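Local coordinates for periplasmic binding protein (Veillonella parvula, PDB 4MO9) that probably captures a ferric siderophore or related metal chelate in the periplasm for ABC-type import, as a TroA-like solute-binding protein related to FepB, at residues Asp117-Val123 against Ile142-Asp148; Arg191-Lys197 against Tyr335-Asp341; Lys308-His314 against Trp364-Asn369. One frame throughout, in Å; residues are numbered along the deposited sequence.

Interaction 1 of 3, residues Asp117-Val123 against Ile142-Asp148; sequences DVIFIPV and IQTIYID
Two parallel strands, 118-122 and 143-147, pair edge to edge, their axes 4.6 Å apart at closest approach and crossing at -30°, the twist of a parallel sheet. Backbone angles are extended over both strands, and the register runs from Val-118 beside Gln-143 (CA-CA 4.7 Å) to Pro-122 beside Ile-147 (CA-CA 4.9 Å). Six backbone hydrogen bonds alternate in direction: Gln-143 N to Asp-117 O (3.1 Å), Ile-119 N to Gln-143 O (3.0 Å), Ile-145 N to Ile-119 O (3.1 Å), Ile-121 N to Ile-145 O (3.0 Å), Ile-147 N to Ile-121 O (3.1 Å) and Val-123 N to Ile-147 O (2.8 Å). Apolar contacts cover both faces. On one, Phe-120 (chi1 m) sets CD1 3.7 Å from Ile-145 CB, and Val-118 CG2 lies 3.8 Å from Ile-145 CD1; helix 154-168 covers this side. On the other, Ile-121 CB meets Tyr-146 CD1 at 3.7 Å, beneath helix 123-132, where Tyr-146 OH bonds Glu-130 and Thr-144 OG1 bonds Tyr-129. Such helix-covered parallel strands, joined through helices, are the alpha/beta build of one lobe of a binding protein. With every hydrogen bond across the pair made by main chain, the pairing depends little on side-chain polarity.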
loop_
_atom_site.group_PDB
_atom_site.type_symbol
_atom_site.label_atom_id
_atom_site.label_comp_id
_atom_site.label_asym_id
_atom_site.label_seq_id
_atom_site.Cartn_x
_atom_site.Cartn_y
_atom_site.Cartn_z
ATOM N N ASP A 117 24.293 4.878 5.351
ATOM C CA ASP A 117 24.303 6.329 5.476
ATOM C C ASP A 117 22.937 6.884 5.857
ATOM O O ASP A 117 22.854 7.900 6.552
ATOM C CB ASP A 117 24.906 7.037 4.243
ATOM C CG ASP A 117 24.412 6.472 2.915
ATOM O OD1 ASP A 117 23.354 5.797 2.882
ATOM O OD2 ASP A 117 25.089 6.726 1.883
ATOM N N VAL A 118 21.869 6.218 5.428
ATOM C CA VAL A 118 20.528 6.677 5.779
ATOM C C VAL A 118 19.550 5.518 5.966
ATOM O O VAL A 118 19.640 4.484 5.289
ATOM C CB VAL A 118 19.968 7.680 4.732
ATOM C CG1 VAL A 118 19.687 6.981 3.446
ATOM C CG2 VAL A 118 18.677 8.319 5.223
ATOM N N ILE A 119 18.620 5.688 6.899
ATOM C CA ILE A 119 17.507 4.758 7.037
ATOM C C ILE A 119 16.221 5.569 6.971
ATOM O O ILE A 119 16.105 6.594 7.655
ATOM C CB ILE A 119 17.614 3.954 8.360
ATOM C CG1 ILE A 119 16.409 3.047 8.554
ATOM C CG2 ILE A 119 17.748 4.866 9.567
ATOM C CD1 ILE A 119 16.582 2.147 9.752
ATOM N N PHE A 120 15.287 5.150 6.112
ATOM C CA PHE A 120 13.976 5.790 6.017
ATOM C C PHE A 120 13.002 5.042 6.916
ATOM O O PHE A 120 12.886 3.805 6.842
ATOM C CB PHE A 120 13.451 5.796 4.571
ATOM C CG PHE A 120 14.354 6.504 3.596
ATOM C CD1 PHE A 120 14.280 7.891 3.430
ATOM C CD2 PHE A 120 15.287 5.791 2.852
ATOM C CE1 PHE A 120 15.121 8.556 2.538
ATOM C CE2 PHE A 120 16.148 6.461 1.950
ATOM C CZ PHE A 120 16.060 7.838 1.794
ATOM N N ILE A 121 12.299 5.785 7.764
ATOM C CA ILE A 121 11.398 5.164 8.735
ATOM C C ILE A 121 9.991 5.711 8.594
ATOM O O ILE A 121 9.781 6.917 8.710
ATOM C CB ILE A 121 11.883 5.416 10.177
ATOM C CG1 ILE A 121 13.251 4.766 10.398
ATOM C CG2 ILE A 121 10.855 4.874 11.194
ATOM C CD1 ILE A 121 13.194 3.220 10.509
ATOM N N PRO A 122 9.006 4.834 8.344
ATOM C CA PRO A 122 7.628 5.335 8.328
ATOM C C PRO A 122 7.222 5.912 9.688
ATOM O O PRO A 122 7.662 5.417 10.740
ATOM C CB PRO A 122 6.801 4.072 8.017
ATOM C CG PRO A 122 7.756 3.202 7.218
ATOM C CD PRO A 122 9.097 3.426 7.913
ATOM N N VAL A 123 6.415 6.969 9.670
ATOM C CA VAL A 123 5.898 7.555 10.910
ATOM C C VAL A 123 5.209 6.522 11.806
ATOM O O VAL A 123 5.334 6.568 13.033
ATOM C CB VAL A 123 4.957 8.747 10.600
ATOM C CG1 VAL A 123 4.108 9.118 11.812
ATOM C CG2 VAL A 123 5.778 9.955 10.118
ATOM N N ILE A 142 24.547 7.575 11.496
ATOM C CA ILE A 142 23.576 7.226 10.459
ATOM C C ILE A 142 22.378 8.179 10.515
ATOM O O ILE A 142 21.827 8.427 11.595
ATOM C CB ILE A 142 23.097 5.765 10.628
ATOM C CG1 ILE A 142 24.301 4.814 10.548
ATOM C CG2 ILE A 142 22.043 5.405 9.593
ATOM C CD1 ILE A 142 24.095 3.491 11.265
ATOM N N GLN A 143 21.964 8.702 9.362
ATOM C CA GLN A 143 20.871 9.677 9.329
ATOM C C GLN A 143 19.509 9.008 9.274
ATOM O O GLN A 143 19.350 7.964 8.638
ATOM C CB GLN A 143 21.043 10.647 8.156
ATOM C CG GLN A 143 22.409 11.340 8.161
ATOM C CD GLN A 143 22.697 12.021 9.484
ATOM O OE1 GLN A 143 21.932 12.881 9.934
ATOM N NE2 GLN A 143 23.798 11.632 10.127
ATOM N N THR A 144 18.526 9.618 9.931
ATOM C CA THR A 144 17.151 9.116 9.901
ATOM C C THR A 144 16.293 10.091 9.086
ATOM O O THR A 144 16.386 11.319 9.279
ATOM C CB THR A 144 16.572 9.032 11.326
ATOM O OG1 THR A 144 17.302 8.059 12.094
ATOM C CG2 THR A 144 15.096 8.668 11.295
ATOM N N ILE A 145 15.478 9.563 8.174
ATOM C CA ILE A 145 14.540 10.384 7.413
ATOM C C ILE A 145 13.136 9.801 7.547
ATOM O O ILE A 145 12.880 8.672 7.096
ATOM C CB ILE A 145 14.952 10.488 5.922
ATOM C CG1 ILE A 145 16.299 11.223 5.801
ATOM C CG2 ILE A 145 13.906 11.223 5.119
ATOM C CD1 ILE A 145 16.738 11.448 4.335
ATOM N N TYR A 146 12.221 10.538 8.174
ATOM C CA TYR A 146 10.848 10.005 8.350
ATOM C C TYR A 146 9.996 10.230 7.109
ATOM O O TYR A 146 10.071 11.290 6.490
ATOM C CB TYR A 146 10.172 10.628 9.577
ATOM C CG TYR A 146 10.842 10.212 10.869
ATOM C CD1 TYR A 146 10.952 8.865 11.207
ATOM C CD2 TYR A 146 11.364 11.155 11.742
ATOM C CE1 TYR A 146 11.571 8.473 12.379
ATOM C CE2 TYR A 146 11.989 10.770 12.918
ATOM C CZ TYR A 146 12.083 9.426 13.227
ATOM O OH TYR A 146 12.702 9.033 14.391
ATOM N N ILE A 147 9.184 9.235 6.751
ATOM C CA ILE A 147 8.286 9.333 5.608
ATOM C C ILE A 147 6.905 8.851 6.077
ATOM O O ILE A 147 6.786 8.252 7.153
ATOM C CB ILE A 147 8.773 8.460 4.434
ATOM C CG1 ILE A 147 8.765 6.978 4.835
ATOM C CG2 ILE A 147 10.184 8.884 3.977
ATOM C CD1 ILE A 147 9.020 6.020 3.667
ATOM N N ASP A 148 5.856 9.099 5.299
ATOM C CA ASP A 148 4.529 8.746 5.790
ATOM C C ASP A 148 3.531 8.604 4.652
ATOM O O ASP A 148 2.828 9.559 4.289
ATOM C CB ASP A 148 4.020 9.764 6.830
ATOM C CG ASP A 148 2.739 9.303 7.532
ATOM O OD1 ASP A 148 2.322 8.129 7.367
ATOM O OD2 ASP A 148 2.137 10.110 8.274
#

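Interaction 2 of 3, residues Arg191-Lys197 against Tyr335-Asp341; sequences RVSKINK and YPEEFKD
The 191-197 segment starts on the last turns of helix 171-194 and continues as an irregular tail, Asn-196 (-109/0) lying between extended Ile-195 and Lys-197, whereas 335-341 leaves helix 324-334 at Tyr-335 and makes a helix-like turn over 336-338. No strand pairing joins them; the closest CA atoms, those of Arg-191 and Glu-338, are 8.2 Å apart. Ile-195 (chi1 m, chi2 t) wedges in, CD1 4.2 Å from the centroid of the Tyr-335 ring in a CH-pi contact over its face and 4.1 Å from Phe-339 CE2. Arg-191 (chi1 and chi2 t, chi3 m) lays CD over the Phe-339 ring, then forks to Asp-341: NH1 to OD1 2.8 Å, NH2 to OD2 2.9 Å. The same Arg-191 NH1 donates to Glu-338 O at 2.9 Å. Lys-197 NZ bridges Glu-338 OE2 at 3.0 Å, and a water links Lys-197 O to Tyr-335 OH, which also bonds Gly-232. The tail of one helix thus packs on the turn after another: an apolar centre on aromatic rings, flanked by salt bridges that solvent probably weakens.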
loop_
_atom_site.group_PDB
_atom_site.type_symbol
_atom_site.label_atom_id
_atom_site.label_comp_id
_atom_site.label_asym_id
_atom_site.label_seq_id
_atom_site.Cartn_x
_atom_site.Cartn_y
_atom_site.Cartn_z
ATOM N N ARG A 191 -13.214 16.011 -7.571
ATOM C CA ARG A 191 -14.480 15.621 -8.183
ATOM C C ARG A 191 -15.431 15.066 -7.120
ATOM O O ARG A 191 -16.607 15.420 -7.103
ATOM C CB ARG A 191 -14.259 14.638 -9.340
ATOM C CG ARG A 191 -15.441 14.563 -10.313
ATOM C CD ARG A 191 -15.133 13.681 -11.529
ATOM N NE ARG A 191 -14.132 14.288 -12.411
ATOM C CZ ARG A 191 -13.482 13.637 -13.374
ATOM N NH1 ARG A 191 -13.720 12.347 -13.586
ATOM N NH2 ARG A 191 -12.593 14.271 -14.124
ATOM N N VAL A 192 -14.912 14.235 -6.217
ATOM C CA VAL A 192 -15.710 13.686 -5.112
ATOM C C VAL A 192 -16.364 14.792 -4.278
ATOM O O VAL A 192 -17.549 14.699 -3.912
ATOM C CB VAL A 192 -14.866 12.767 -4.191
ATOM C CG1 VAL A 192 -15.533 12.608 -2.829
ATOM C CG2 VAL A 192 -14.643 11.409 -4.843
ATOM N N SER A 193 -15.608 15.856 -4.016
ATOM C CA SER A 193 -16.106 16.964 -3.204
ATOM C C SER A 193 -17.266 17.686 -3.867
ATOM O O SER A 193 -18.049 18.365 -3.190
ATOM C CB SER A 193 -14.976 17.964 -2.886
ATOM O OG SER A 193 -14.738 18.845 -3.982
ATOM N N LYS A 194 -17.387 17.554 -5.187
ATOM C CA LYS A 194 -18.440 18.254 -5.921
ATOM C C LYS A 194 -19.624 17.366 -6.309
ATOM O O LYS A 194 -20.604 17.845 -6.887
ATOM C CB LYS A 194 -17.857 18.964 -7.145
ATOM C CG LYS A 194 -17.161 20.264 -6.780
ATOM C CD LYS A 194 -15.950 20.537 -7.655
ATOM C CE LYS A 194 -15.145 21.712 -7.085
ATOM N NZ LYS A 194 -13.883 21.973 -7.831
ATOM N N ILE A 195 -19.528 16.080 -5.983
ATOM C CA ILE A 195 -20.647 15.160 -6.152
ATOM C C ILE A 195 -21.578 15.290 -4.957
ATOM O O ILE A 195 -21.147 15.098 -3.813
ATOM C CB ILE A 195 -20.154 13.702 -6.289
ATOM C CG1 ILE A 195 -19.327 13.567 -7.569
ATOM C CG2 ILE A 195 -21.335 12.714 -6.301
ATOM C CD1 ILE A 195 -18.665 12.199 -7.749
ATOM N N ASN A 196 -22.845 15.618 -5.228
ATOM C CA ASN A 196 -23.855 15.832 -4.193
ATOM C C ASN A 196 -24.921 14.714 -4.127
ATOM O O ASN A 196 -25.825 14.762 -3.290
ATOM C CB ASN A 196 -24.526 17.209 -4.380
ATOM C CG ASN A 196 -23.535 18.362 -4.276
ATOM O OD1 ASN A 196 -23.659 19.393 -4.961
ATOM N ND2 ASN A 196 -22.537 18.187 -3.423
ATOM N N LYS A 197 -24.795 13.710 -4.997
ATOM C CA LYS A 197 -25.680 12.531 -4.980
ATOM C C LYS A 197 -25.532 11.766 -3.671
ATOM O O LYS A 197 -24.525 11.921 -2.974
ATOM C CB LYS A 197 -25.317 11.570 -6.117
ATOM C CG LYS A 197 -25.734 12.023 -7.487
ATOM C CD LYS A 197 -25.687 10.880 -8.484
ATOM C CE LYS A 197 -24.418 10.061 -8.371
ATOM N NZ LYS A 197 -24.327 9.033 -9.451
ATOM N N TYR A 335 -18.732 5.753 -7.933
ATOM C CA TYR A 335 -19.386 6.689 -8.859
ATOM C C TYR A 335 -18.968 6.475 -10.323
ATOM O O TYR A 335 -18.257 7.314 -10.896
ATOM C CB TYR A 335 -19.068 8.133 -8.435
ATOM C CG TYR A 335 -19.503 8.474 -7.022
ATOM C CD1 TYR A 335 -18.597 8.454 -5.975
ATOM C CD2 TYR A 335 -20.824 8.815 -6.737
ATOM C CE1 TYR A 335 -18.980 8.762 -4.678
ATOM C CE2 TYR A 335 -21.221 9.132 -5.439
ATOM C CZ TYR A 335 -20.294 9.102 -4.413
ATOM O OH TYR A 335 -20.660 9.417 -3.120
ATOM N N PRO A 336 -19.411 5.355 -10.926
ATOM C CA PRO A 336 -18.960 4.891 -12.247
ATOM C C PRO A 336 -19.112 5.916 -13.370
ATOM O O PRO A 336 -18.182 6.093 -14.167
ATOM C CB PRO A 336 -19.869 3.682 -12.521
ATOM C CG PRO A 336 -20.215 3.169 -11.167
ATOM C CD PRO A 336 -20.319 4.389 -10.282
ATOM N N GLU A 337 -20.266 6.573 -13.440
ATOM C CA GLU A 337 -20.544 7.519 -14.515
ATOM C C GLU A 337 -19.764 8.823 -14.362
ATOM O O GLU A 337 -19.531 9.529 -15.348
ATOM C CB GLU A 337 -22.046 7.800 -14.606
ATOM C CG GLU A 337 -22.888 6.558 -14.874
ATOM C CD GLU A 337 -22.748 6.040 -16.301
ATOM O OE1 GLU A 337 -23.051 4.845 -16.530
ATOM O OE2 GLU A 337 -22.350 6.827 -17.194
ATOM N N GLU A 338 -19.355 9.142 -13.136
ATOM C CA GLU A 338 -18.604 10.374 -12.892
ATOM C C GLU A 338 -17.119 10.187 -13.161
ATOM O O GLU A 338 -16.365 11.165 -13.171
ATOM C CB GLU A 338 -18.791 10.873 -11.451
ATOM C CG GLU A 338 -20.149 11.473 -11.153
ATOM C CD GLU A 338 -21.227 10.419 -10.998
ATOM O OE1 GLU A 338 -20.890 9.213 -10.917
ATOM O OE2 GLU A 338 -22.417 10.795 -10.961
ATOM N N PHE A 339 -16.706 8.938 -13.378
ATOM C CA PHE A 339 -15.290 8.612 -13.536
ATOM C C PHE A 339 -14.971 7.731 -14.750
ATOM O O PHE A 339 -14.081 6.872 -14.680
ATOM C CB PHE A 339 -14.740 7.986 -12.247
ATOM C CG PHE A 339 -14.575 8.972 -11.116
ATOM C CD1 PHE A 339 -13.396 9.678 -10.966
ATOM C CD2 PHE A 339 -15.607 9.195 -10.212
ATOM C CE1 PHE A 339 -13.237 10.597 -9.921
ATOM C CE2 PHE A 339 -15.468 10.104 -9.169
ATOM C CZ PHE A 339 -14.275 10.809 -9.020
ATOM N N LYS A 340 -15.669 7.974 -15.862
ATOM C CA LYS A 340 -15.438 7.234 -17.105
ATOM C C LYS A 340 -14.075 7.559 -17.696
ATOM O O LYS A 340 -13.523 6.772 -18.470
ATOM C CB LYS A 340 -16.526 7.535 -18.144
ATOM C CG LYS A 340 -17.938 7.257 -17.664
ATOM C CD LYS A 340 -18.952 7.252 -18.809
ATOM C CE LYS A 340 -18.839 5.979 -19.646
ATOM N NZ LYS A 340 -20.046 5.746 -20.505
ATOM N N ASP A 341 -13.536 8.718 -17.328
ATOM C CA ASP A 341 -12.256 9.171 -17.859
ATOM C C ASP A 341 -11.087 8.673 -17.012
ATOM O O ASP A 341 -9.927 9.061 -17.235
ATOM C CB ASP A 341 -12.235 10.705 -17.956
ATOM C CG ASP A 341 -12.433 11.384 -16.606
ATOM O OD1 ASP A 341 -12.884 10.715 -15.655
ATOM O OD2 ASP A 341 -12.138 12.597 -16.494
HETATM O O HOH W 1 -22.151 7.113 -11.192
HETATM O O HOH W 2 -21.681 11.604 -2.781
#

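Interaction 3 of 3, residues Lys308-His314 against Trp364-Asn369; sequences KQVYSAH and WFMHMN
An antiparallel edge closes the five-stranded mixed sheet: strand 365-367, near the C-terminus, lies along strand 310-313, with axes 4.7 Å apart at closest approach and directions 172° apart. Ser-312 and Met-366 form the hydrogen-bonded pair, Ser-312 N to Met-366 O at 2.8 Å and Met-366 N to Ser-312 O at 2.9 Å (weak); Tyr-311/His-367 and Ala-313/Phe-365 are the non-hydrogen-bonded pairs beside it. Beyond them Met-368 N reaches Val-310 O (3.0 Å), and His-314 N makes a weak bond to Trp-364 O (3.0 Å). The final strand runs against the other four, in an otherwise parallel alpha/beta lobe. On one face Tyr-311 (chi1 m) and His-367 (chi1 t) form an offset stack, centroids 4.3 Å apart and planes at 8°, while His-367 ND1 donates to Val-310 O at 3.3 Å. Ala-313 CB rests 3.8 Å from Phe-365 CD1, and Phe-365 stacks on Tyr-329 of helix 324-334. The opposite face carries Ser-312 and the selenomethionine Met-366, packed on helix 282-295. Lys-308, the C-prime residue of a Schellman motif with positive phi, extends NZ to hydrogen-bond Asn-369 O at 2.8 Å.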
loop_
_atom_site.group_PDB
_atom_site.type_symbol
_atom_site.label_atom_id
_atom_site.label_comp_id
_atom_site.label_asym_id
_atom_site.label_seq_id
_atom_site.Cartn_x
_atom_site.Cartn_y
_atom_site.Cartn_z
ATOM N N LYS A 308 -24.842 -7.228 -8.644
ATOM C CA LYS A 308 -23.466 -7.370 -9.103
ATOM C C LYS A 308 -22.668 -6.138 -8.687
ATOM O O LYS A 308 -22.064 -5.464 -9.523
ATOM C CB LYS A 308 -23.409 -7.579 -10.624
ATOM C CG LYS A 308 -24.207 -8.806 -11.123
ATOM C CD LYS A 308 -23.546 -10.120 -10.702
ATOM C CE LYS A 308 -24.291 -11.338 -11.249
ATOM N NZ LYS A 308 -23.496 -12.593 -11.081
ATOM N N GLN A 309 -22.699 -5.830 -7.395
ATOM C CA GLN A 309 -21.907 -4.732 -6.861
ATOM C C GLN A 309 -20.883 -5.276 -5.872
ATOM O O GLN A 309 -20.686 -4.716 -4.785
ATOM C CB GLN A 309 -22.803 -3.676 -6.209
ATOM C CG GLN A 309 -23.720 -2.965 -7.201
ATOM C CD GLN A 309 -22.948 -2.108 -8.187
ATOM O OE1 GLN A 309 -21.922 -1.521 -7.847
ATOM N NE2 GLN A 309 -23.440 -2.032 -9.418
ATOM N N VAL A 310 -20.236 -6.373 -6.275
ATOM C CA VAL A 310 -19.182 -7.015 -5.492
ATOM C C VAL A 310 -17.844 -6.839 -6.209
ATOM O O VAL A 310 -17.694 -7.243 -7.378
ATOM C CB VAL A 310 -19.460 -8.516 -5.282
ATOM C CG1 VAL A 310 -18.332 -9.158 -4.483
ATOM C CG2 VAL A 310 -20.782 -8.706 -4.570
ATOM N N TYR A 311 -16.885 -6.247 -5.498
ATOM C CA TYR A 311 -15.598 -5.849 -6.058
ATOM C C TYR A 311 -14.454 -6.372 -5.205
ATOM O O TYR A 311 -14.676 -6.903 -4.118
ATOM C CB TYR A 311 -15.500 -4.319 -6.101
ATOM C CG TYR A 311 -16.563 -3.677 -6.949
ATOM C CD1 TYR A 311 -17.837 -3.437 -6.443
ATOM C CD2 TYR A 311 -16.303 -3.327 -8.259
ATOM C CE1 TYR A 311 -18.829 -2.865 -7.230
ATOM C CE2 TYR A 311 -17.288 -2.750 -9.055
ATOM C CZ TYR A 311 -18.545 -2.526 -8.533
ATOM O OH TYR A 311 -19.513 -1.945 -9.312
ATOM N N SER A 312 -13.227 -6.203 -5.693
ATOM C CA SER A 312 -12.040 -6.592 -4.939
ATOM C C SER A 312 -10.856 -5.753 -5.398
ATOM O O SER A 312 -10.686 -5.532 -6.598
ATOM C CB SER A 312 -11.747 -8.088 -5.156
ATOM O OG SER A 312 -10.560 -8.468 -4.462
ATOM N N ALA A 313 -10.065 -5.256 -4.447
ATOM C CA ALA A 313 -8.836 -4.536 -4.751
ATOM C C ALA A 313 -7.722 -5.157 -3.920
ATOM O O ALA A 313 -7.992 -5.756 -2.878
ATOM C CB ALA A 313 -8.984 -3.058 -4.423
ATOM N N HIS A 314 -6.479 -5.025 -4.376
ATOM C CA HIS A 314 -5.337 -5.652 -3.713
ATOM C C HIS A 314 -4.985 -4.931 -2.404
ATOM O O HIS A 314 -4.729 -3.718 -2.402
ATOM C CB HIS A 314 -4.120 -5.660 -4.657
ATOM C CG HIS A 314 -3.005 -6.557 -4.205
ATOM N ND1 HIS A 314 -2.255 -6.298 -3.080
ATOM C CD2 HIS A 314 -2.520 -7.713 -4.723
ATOM C CE1 HIS A 314 -1.356 -7.255 -2.920
ATOM N NE2 HIS A 314 -1.493 -8.124 -3.905
ATOM N N TRP A 364 -5.041 -7.059 -10.022
ATOM C CA TRP A 364 -4.973 -6.141 -8.883
ATOM C C TRP A 364 -6.331 -5.569 -8.511
ATOM O O TRP A 364 -6.508 -5.026 -7.418
ATOM C CB TRP A 364 -3.969 -5.014 -9.193
ATOM C CG TRP A 364 -2.637 -5.583 -9.519
ATOM C CD1 TRP A 364 -2.189 -5.990 -10.750
ATOM C CD2 TRP A 364 -1.585 -5.875 -8.588
ATOM N NE1 TRP A 364 -0.906 -6.499 -10.639
ATOM C CE2 TRP A 364 -0.518 -6.442 -9.323
ATOM C CE3 TRP A 364 -1.438 -5.707 -7.209
ATOM C CZ2 TRP A 364 0.682 -6.836 -8.717
ATOM C CZ3 TRP A 364 -0.251 -6.100 -6.610
ATOM C CH2 TRP A 364 0.793 -6.660 -7.360
ATOM N N PHE A 365 -7.284 -5.706 -9.429
ATOM C CA PHE A 365 -8.637 -5.201 -9.232
ATOM C C PHE A 365 -9.597 -6.188 -9.862
ATOM O O PHE A 365 -9.222 -6.930 -10.783
ATOM C CB PHE A 365 -8.806 -3.834 -9.892
ATOM C CG PHE A 365 -7.877 -2.776 -9.349
ATOM C CD1 PHE A 365 -8.067 -2.254 -8.070
ATOM C CD2 PHE A 365 -6.822 -2.297 -10.117
ATOM C CE1 PHE A 365 -7.212 -1.276 -7.564
ATOM C CE2 PHE A 365 -5.968 -1.310 -9.620
ATOM C CZ PHE A 365 -6.168 -0.802 -8.345
HETATM N N MSE A 366 -10.837 -6.205 -9.389
HETATM C CA MSE A 366 -11.753 -7.233 -9.854
HETATM C C MSE A 366 -13.196 -6.875 -9.592
HETATM O O MSE A 366 -13.541 -6.382 -8.516
HETATM C CB MSE A 366 -11.426 -8.570 -9.191
HETATM C CG MSE A 366 -12.582 -9.530 -9.167
HETATM SE SE MSE A 366 -12.076 -11.178 -10.005
HETATM C CE MSE A 366 -11.693 -10.438 -11.777
ATOM N N HIS A 367 -14.033 -7.135 -10.591
ATOM C CA HIS A 367 -15.464 -6.957 -10.474
ATOM C C HIS A 367 -16.073 -8.327 -10.714
ATOM O O HIS A 367 -15.843 -8.936 -11.759
ATOM C CB HIS A 367 -15.944 -5.964 -11.526
ATOM C CG HIS A 367 -17.403 -5.655 -11.441
ATOM N ND1 HIS A 367 -18.111 -5.748 -10.263
ATOM C CD2 HIS A 367 -18.291 -5.272 -12.387
ATOM C CE1 HIS A 367 -19.372 -5.422 -10.486
ATOM N NE2 HIS A 367 -19.509 -5.129 -11.764
HETATM N N MSE A 368 -16.825 -8.831 -9.740
HETATM C CA MSE A 368 -17.374 -10.170 -9.858
HETATM C C MSE A 368 -18.410 -10.217 -10.973
HETATM O O MSE A 368 -19.255 -9.324 -11.088
HETATM C CB MSE A 368 -18.006 -10.608 -8.538
HETATM C CG MSE A 368 -18.601 -12.010 -8.571
HETATM SE SE MSE A 368 -19.677 -12.280 -6.989
HETATM C CE MSE A 368 -21.250 -11.254 -7.567
ATOM N N ASN A 369 -18.332 -11.255 -11.797
ATOM C CA ASN A 369 -19.297 -11.452 -12.866
ATOM C C ASN A 369 -20.653 -11.843 -12.307
ATOM O O ASN A 369 -20.731 -12.688 -11.419
ATOM C CB ASN A 369 -18.811 -12.539 -13.819
ATOM C CG ASN A 369 -17.556 -12.146 -14.550
ATOM O OD1 ASN A 369 -17.328 -10.967 -14.830
ATOM N ND2 ASN A 369 -16.725 -13.132 -14.866
#

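Interactions 1 and 3 are sheet pairings in different sheets on opposite sides of the chain's centre, their centres about 36 Å apart; interaction 2 joins helix ends and pairs no strands. Interaction 1 is the buried one, parallel and flanked by helices. Interaction 3 is partly buried, antiparallel and at its sheet's edge, and also has a ring stack and a lysine bond to the C-terminal residue. Interaction 2, also partly buried, sets buried Tyr-335 and Phe-339 beside exposed Lys-197 and Asp-341, with salt bridges and CH-pi contacts replacing backbone pairing. Interactions 2 and 3 are neighbours, nearest atoms about 5 Å apart: helix 324-334 packs against the strands of interaction 3, then leads into the 335-341 turn.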